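Local structure of tumor necrosis factor receptor superfamily member 16 (Rattus norvegicus, 4F42) at residues L20-E31 with A70-I79. The protein is a low-affinity neurotrophin receptor that binds nerve growth factor and probably passes signals into the cell through its intracellular death domain, the part described here. Sequence-based numbering, arbitrary orientation.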
ATOM      1  N   LEU A  20      -0.545  -7.501   1.162  1.00 25.04           N
ATOM      2  CA  LEU A  20      -1.453  -6.591   1.859  1.00 25.51           C
ATOM      3  C   LEU A  20      -2.898  -7.103   1.911  1.00 26.32           C
ATOM      4  O   LEU A  20      -3.819  -6.353   2.253  1.00 26.42           O
ATOM      5  CB  LEU A  20      -1.384  -5.190   1.250  1.00 25.09           C
ATOM      6  CG  LEU A  20      -0.007  -4.519   1.230  1.00 24.53           C
ATOM      7  CD1 LEU A  20      -0.048  -3.220   0.430  1.00 23.15           C
ATOM      8  CD2 LEU A  20       0.510  -4.286   2.632  1.00 22.63           C
ATOM      9  N   ASN A  21      -3.070  -8.388   1.594  1.00 27.39           N
ATOM     10  CA  ASN A  21      -4.359  -9.079   1.657  1.00 28.62           C
ATOM     11  C   ASN A  21      -4.952  -9.107   3.063  1.00 28.42           C
ATOM     12  O   ASN A  21      -4.281  -8.750   4.039  1.00 28.73           O
ATOM     13  CB  ASN A  21      -4.255 -10.512   1.083  1.00 29.32           C
ATOM     14  CG  ASN A  21      -3.377 -11.449   1.937  1.00 31.67           C
ATOM     15  OD1 ASN A  21      -3.609 -11.636   3.137  1.00 34.44           O
ATOM     16  ND2 ASN A  21      -2.385 -12.066   1.298  1.00 34.24           N
ATOM     17  N   GLY A  22      -6.207  -9.543   3.156  1.00 28.41           N
ATOM     18  CA  GLY A  22      -6.923  -9.577   4.426  1.00 27.72           C
ATOM     19  C   GLY A  22      -7.243  -8.149   4.785  1.00 27.50           C
ATOM     20  O   GLY A  22      -7.746  -7.402   3.944  1.00 27.23           O
ATOM     21  N   ASP A  23      -6.916  -7.766   6.018  1.00 27.20           N
ATOM     22  CA  ASP A  23      -7.140  -6.400   6.488  1.00 27.23           C
ATOM     23  C   ASP A  23      -5.881  -5.531   6.526  1.00 26.24           C
ATOM     24  O   ASP A  23      -5.947  -4.363   6.912  1.00 26.70           O
ATOM     25  CB  ASP A  23      -7.814  -6.406   7.862  1.00 27.93           C
ATOM     26  CG  ASP A  23      -9.152  -7.136   7.855  1.00 30.66           C
ATOM     27  OD1 ASP A  23     -10.089  -6.690   7.144  1.00 31.18           O
ATOM     28  OD2 ASP A  23      -9.256  -8.161   8.574  1.00 33.90           O
ATOM     29  N   THR A  24      -4.746  -6.080   6.112  1.00 24.88           N
ATOM     30  CA  THR A  24      -3.483  -5.345   6.173  1.00 23.72           C
ATOM     31  C   THR A  24      -3.540  -4.012   5.407  1.00 23.09           C
ATOM     32  O   THR A  24      -2.989  -3.003   5.864  1.00 22.75           O
ATOM     33  CB  THR A  24      -2.298  -6.213   5.705  1.00 23.66           C
ATOM     34  OG1 THR A  24      -2.398  -7.515   6.298  1.00 24.04           O
ATOM     35  CG2 THR A  24      -0.987  -5.592   6.130  1.00 23.46           C
ATOM     36  N   TRP A  25      -4.235  -4.000   4.267  1.00 22.42           N
ATOM     37  CA  TRP A  25      -4.379  -2.778   3.470  1.00 21.71           C
ATOM     38  C   TRP A  25      -5.110  -1.678   4.246  1.00 21.81           C
ATOM     39  O   TRP A  25      -4.774  -0.496   4.122  1.00 21.75           O
ATOM     40  CB  TRP A  25      -5.068  -3.061   2.128  1.00 21.36           C
ATOM     41  CG  TRP A  25      -6.524  -3.397   2.229  1.00 20.25           C
ATOM     42  CD1 TRP A  25      -7.064  -4.616   2.512  1.00 19.44           C
ATOM     43  CD2 TRP A  25      -7.631  -2.500   2.049  1.00 19.36           C
ATOM     44  NE1 TRP A  25      -8.432  -4.538   2.519  1.00 19.55           N
ATOM     45  CE2 TRP A  25      -8.808  -3.251   2.233  1.00 18.86           C
ATOM     46  CE3 TRP A  25      -7.739  -1.135   1.744  1.00 18.53           C
ATOM     47  CZ2 TRP A  25     -10.081  -2.686   2.126  1.00 18.24           C
ATOM     48  CZ3 TRP A  25      -9.003  -0.574   1.644  1.00 17.74           C
ATOM     49  CH2 TRP A  25     -10.156  -1.348   1.836  1.00 18.24           C
ATOM     50  N   ARG A  26      -6.096  -2.075   5.048  1.00 21.53           N
ATOM     51  CA  ARG A  26      -6.799  -1.137   5.935  1.00 21.63           C
ATOM     52  C   ARG A  26      -5.856  -0.525   6.980  1.00 21.13           C
ATOM     53  O   ARG A  26      -5.857   0.685   7.191  1.00 21.51           O
ATOM     54  CB  ARG A  26      -8.002  -1.812   6.606  1.00 21.43           C
ATOM     55  CG  ARG A  26      -8.992  -2.452   5.619  1.00 22.87           C
ATOM     56  CD  ARG A  26     -10.230  -3.006   6.317  1.00 24.87           C
ATOM     57  NE  ARG A  26     -10.905  -1.938   7.055  1.00 28.89           N
ATOM     58  CZ  ARG A  26     -11.977  -1.273   6.622  1.00 29.59           C
ATOM     59  NH1 ARG A  26     -12.543  -1.578   5.455  1.00 29.45           N
ATOM     60  NH2 ARG A  26     -12.492  -0.306   7.370  1.00 29.46           N
ATOM     61  N   HIS A  27      -5.039  -1.360   7.613  1.00 20.65           N
ATOM     62  CA  HIS A  27      -4.081  -0.895   8.619  1.00 20.22           C
ATOM     63  C   HIS A  27      -3.097   0.085   7.982  1.00 19.87           C
ATOM     64  O   HIS A  27      -2.829   1.158   8.528  1.00 19.37           O
ATOM     65  CB  HIS A  27      -3.343  -2.081   9.268  1.00 20.10           C
ATOM     66  CG  HIS A  27      -4.246  -3.210   9.675  1.00 19.79           C
ATOM     67  ND1 HIS A  27      -3.856  -4.531   9.624  1.00 19.11           N
ATOM     68  CD2 HIS A  27      -5.529  -3.214  10.115  1.00 18.19           C
ATOM     69  CE1 HIS A  27      -4.854  -5.298  10.034  1.00 18.92           C
ATOM     70  NE2 HIS A  27      -5.878  -4.522  10.339  1.00 17.70           N
ATOM     71  N   LEU A  28      -2.595  -0.287   6.805  1.00 19.55           N
ATOM     72  CA  LEU A  28      -1.668   0.553   6.043  1.00 19.33           C
ATOM     73  C   LEU A  28      -2.297   1.877   5.629  1.00 19.26           C
ATOM     74  O   LEU A  28      -1.685   2.937   5.784  1.00 19.65           O
ATOM     75  CB  LEU A  28      -1.154  -0.201   4.816  1.00 19.16           C
ATOM     76  CG  LEU A  28      -0.329   0.557   3.786  1.00 19.28           C
ATOM     77  CD1 LEU A  28       0.996   0.988   4.387  1.00 19.33           C
ATOM     78  CD2 LEU A  28      -0.102  -0.333   2.585  1.00 19.44           C
ATOM     79  N   ALA A  29      -3.516   1.817   5.102  1.00 19.16           N
ATOM     80  CA  ALA A  29      -4.219   3.016   4.690  1.00 19.08           C
ATOM     81  C   ALA A  29      -4.348   3.994   5.861  1.00 19.08           C
ATOM     82  O   ALA A  29      -4.121   5.189   5.693  1.00 19.28           O
ATOM     83  CB  ALA A  29      -5.560   2.673   4.126  1.00 19.16           C
ATOM     84  N   GLY A  30      -4.683   3.477   7.044  1.00 18.76           N
ATOM     85  CA  GLY A  30      -4.710   4.285   8.263  1.00 18.27           C
ATOM     86  C   GLY A  30      -3.414   5.053   8.456  1.00 18.20           C
ATOM     87  O   GLY A  30      -3.432   6.262   8.687  1.00 18.09           O
ATOM     88  N   GLU A  31      -2.291   4.342   8.338  1.00 18.02           N
ATOM     89  CA  GLU A  31      -0.949   4.918   8.454  1.00 17.85           C
ATOM     90  C   GLU A  31      -0.650   5.958   7.367  1.00 17.88           C
ATOM     91  O   GLU A  31       0.038   6.950   7.616  1.00 17.80           O
ATOM     92  CB  GLU A  31       0.099   3.795   8.445  1.00 17.81           C
ATOM     93  CG  GLU A  31       1.558   4.231   8.553  1.00 17.34           C
ATOM     94  CD  GLU A  31       1.879   5.062   9.797  1.00 18.41           C
ATOM     95  OE1 GLU A  31       1.220   4.891  10.855  1.00 18.26           O
ATOM     96  OE2 GLU A  31       2.820   5.886   9.715  1.00 17.03           O
ATOM     97  N   ALA A  70       5.887   3.302   5.920  1.00 15.81           N
ATOM     98  CA  ALA A  70       4.536   3.100   6.466  1.00 15.91           C
ATOM     99  C   ALA A  70       4.346   1.700   7.043  1.00 15.75           C
ATOM    100  O   ALA A  70       3.703   1.539   8.077  1.00 16.37           O
ATOM    101  CB  ALA A  70       3.474   3.391   5.413  1.00 15.67           C
ATOM    102  N   LEU A  71       4.926   0.702   6.383  1.00 15.30           N
ATOM    103  CA  LEU A  71       4.798  -0.687   6.809  1.00 15.11           C
ATOM    104  C   LEU A  71       5.573  -0.986   8.084  1.00 15.45           C
ATOM    105  O   LEU A  71       5.059  -1.678   8.960  1.00 16.10           O
ATOM    106  CB  LEU A  71       5.202  -1.650   5.687  1.00 14.57           C
ATOM    107  CG  LEU A  71       4.249  -1.755   4.496  1.00 14.25           C
ATOM    108  CD1 LEU A  71       4.935  -2.432   3.292  1.00 14.65           C
ATOM    109  CD2 LEU A  71       2.959  -2.495   4.872  1.00 12.78           C
ATOM    110  N   ARG A  72       6.803  -0.492   8.188  1.00 15.64           N
ATOM    111  CA  ARG A  72       7.557  -0.578   9.436  1.00 16.28           C
ATOM    112  C   ARG A  72       6.755   0.011  10.596  1.00 16.80           C
ATOM    113  O   ARG A  72       6.752  -0.536  11.687  1.00 16.90           O
ATOM    114  CB  ARG A  72       8.892   0.169   9.334  1.00 16.11           C
ATOM    115  CG  ARG A  72       9.926  -0.457   8.377  1.00 16.87           C
ATOM    116  CD  ARG A  72      11.311   0.220   8.463  1.00 16.03           C
ATOM    117  NE  ARG A  72      11.260   1.643   8.131  1.00 16.28           N
ATOM    118  CZ  ARG A  72      11.075   2.615   9.020  1.00 16.23           C
ATOM    119  NH1 ARG A  72      10.949   2.330  10.304  1.00 16.25           N
ATOM    120  NH2 ARG A  72      11.023   3.879   8.625  1.00 17.25           N
ATOM    121  N   ARG A  73       6.066   1.120  10.343  1.00 17.51           N
ATOM    122  CA  ARG A  73       5.359   1.847  11.390  1.00 18.35           C
ATOM    123  C   ARG A  73       4.132   1.133  11.943  1.00 18.29           C
ATOM    124  O   ARG A  73       3.803   1.312  13.108  1.00 18.27           O
ATOM    125  CB  ARG A  73       5.007   3.258  10.926  1.00 18.53           C
ATOM    126  CG  ARG A  73       6.176   4.194  11.035  1.00 20.11           C
ATOM    127  CD  ARG A  73       6.180   5.170   9.893  1.00 23.54           C
ATOM    128  NE  ARG A  73       7.076   6.286  10.140  1.00 26.43           N
ATOM    129  CZ  ARG A  73       7.184   7.344   9.346  1.00 29.61           C
ATOM    130  NH1 ARG A  73       6.446   7.417   8.241  1.00 30.32           N
ATOM    131  NH2 ARG A  73       8.026   8.329   9.653  1.00 29.79           N
ATOM    132  N   ILE A  74       3.458   0.341  11.113  1.00 18.68           N
ATOM    133  CA  ILE A  74       2.383  -0.531  11.597  1.00 18.94           C
ATOM    134  C   ILE A  74       2.929  -1.895  12.077  1.00 19.80           C
ATOM    135  O   ILE A  74       2.183  -2.868  12.185  1.00 19.89           O
ATOM    136  CB  ILE A  74       1.241  -0.726  10.543  1.00 18.85           C
ATOM    137  CG1 ILE A  74       1.772  -1.346   9.251  1.00 17.72           C
ATOM    138  CG2 ILE A  74       0.484   0.587  10.291  1.00 18.22           C
ATOM    139  CD1 ILE A  74       0.695  -1.893   8.353  1.00 16.15           C
ATOM    140  N   GLN A  75       4.229  -1.952  12.368  1.00 20.61           N
ATOM    141  CA  GLN A  75       4.912  -3.188  12.821  1.00 22.01           C
ATOM    142  C   GLN A  75       4.771  -4.341  11.836  1.00 21.94           C
ATOM    143  O   GLN A  75       4.603  -5.490  12.247  1.00 22.18           O
ATOM    144  CB  GLN A  75       4.456  -3.663  14.220  1.00 22.24           C
ATOM    145  CG  GLN A  75       4.011  -2.573  15.213  1.00 25.57           C
ATOM    146  CD  GLN A  75       5.128  -1.633  15.639  1.00 29.79           C
ATOM    147  OE1 GLN A  75       6.314  -1.995  15.619  1.00 31.19           O
ATOM    148  NE2 GLN A  75       4.752  -0.415  16.039  1.00 30.77           N
ATOM    149  N   ARG A  76       4.837  -4.038  10.543  1.00 22.08           N
ATOM    150  CA  ARG A  76       4.838  -5.077   9.522  1.00 21.84           C
ATOM    151  C   ARG A  76       6.145  -5.045   8.734  1.00 22.14           C
ATOM    152  O   ARG A  76       6.151  -5.066   7.503  1.00 22.34           O
ATOM    153  CB  ARG A  76       3.622  -4.966   8.602  1.00 21.63           C
ATOM    154  CG  ARG A  76       2.257  -5.174   9.271  1.00 21.41           C
ATOM    155  CD  ARG A  76       2.004  -6.601   9.808  1.00 22.52           C
ATOM    156  NE  ARG A  76       2.424  -7.689   8.907  1.00 22.76           N
ATOM    157  CZ  ARG A  76       1.604  -8.435   8.163  1.00 22.52           C
ATOM    158  NH1 ARG A  76       0.291  -8.230   8.185  1.00 22.89           N
ATOM    159  NH2 ARG A  76       2.101  -9.403   7.397  1.00 21.47           N
ATOM    160  N   ALA A  77       7.260  -4.997   9.460  1.00 22.23           N
ATOM    161  CA  ALA A  77       8.578  -5.105   8.847  1.00 22.36           C
ATOM    162  C   ALA A  77       8.764  -6.449   8.127  1.00 22.54           C
ATOM    163  O   ALA A  77       9.540  -6.534   7.170  1.00 22.55           O
ATOM    164  CB  ALA A  77       9.670  -4.879   9.877  1.00 22.37           C
ATOM    165  N   ASP A  78       8.034  -7.481   8.565  1.00 22.52           N
ATOM    166  CA  ASP A  78       8.035  -8.785   7.870  1.00 22.79           C
ATOM    167  C   ASP A  78       7.678  -8.669   6.376  1.00 22.87           C
ATOM    168  O   ASP A  78       8.281  -9.348   5.536  1.00 23.19           O
ATOM    169  CB  ASP A  78       7.125  -9.809   8.579  1.00 22.72           C
ATOM    170  CG  ASP A  78       5.653  -9.414   8.552  1.00 22.66           C
ATOM    171  OD1 ASP A  78       5.312  -8.343   9.095  1.00 22.57           O
ATOM    172  OD2 ASP A  78       4.836 -10.177   7.993  1.00 21.06           O
ATOM    173  N   ILE A  79       6.727  -7.792   6.044  1.00 22.89           N
ATOM    174  CA  ILE A  79       6.389  -7.521   4.640  1.00 22.66           C
ATOM    175  C   ILE A  79       7.542  -6.794   3.924  1.00 23.02           C
ATOM    176  O   ILE A  79       7.860  -7.101   2.773  1.00 22.78           O
ATOM    177  CB  ILE A  79       5.057  -6.738   4.488  1.00 22.43           C
ATOM    178  CG1 ILE A  79       3.900  -7.508   5.135  1.00 21.44           C
ATOM    179  CG2 ILE A  79       4.763  -6.451   3.002  1.00 21.19           C
ATOM    180  CD1 ILE A  79       2.515  -6.836   4.987  1.00 20.15           C
TER
HETATM  181  O   HOH W   1       4.129   6.523   7.798  1.00 26.24           O
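Leu-28 meets Ala-70 and Leu-71 where helix 24-32 packs against the end of helix 64-73 in the all-helical death-domain fold. With CG anti to the backbone N (chi1 172°), the branched end of Leu-28 turns to helix 64-73, and its CD1 sits 3.6 Å from Ala-70 CB, a methyl small enough to admit it. Leu-71 CD2 touches both this CD1 and Leu-20 CD2; Leu-20 CD2 in turn meets Ile-79 CD1. Ile-74 offers two branches: CD1 lies over the backbone of Leu-28, and CG2 is 3.7 Å from Glu-31 CB. Toward solvent, Glu-31 CG packs on Ala-70 CB and O, while its carboxylate lies across the Arg-73 chain. Beyond Ile-74, a Schellman motif with Gln-75 at positive phi ends helix 64-73. Arg-76 follows as N-cap residue of helix 77-84, its chain long enough to bend back to Asp-78 while NH1 stands 3.4 Å from Thr-24 OG1. Ile-79 CD1 lies over one guanidinium face, off toward its rim. Arg-76 grips Asp-78 side-on in a salt bridge, Arg-76 NE to Asp-78 OD1 3.0 Å and Arg-76 NH2 to Asp-78 OD2 2.9 Å. A leucine in place of Arg-76 would probably leave Asp-78 without its charged mate and Thr-24 without its polar neighbour. Threonine suits its place doubly: Thr-24 CG2 meets Ile-79 CD1, while Thr-24 OG1 donates to Asn-21 O at 3.2 Å, almost in line with the carbonyl bond (172°).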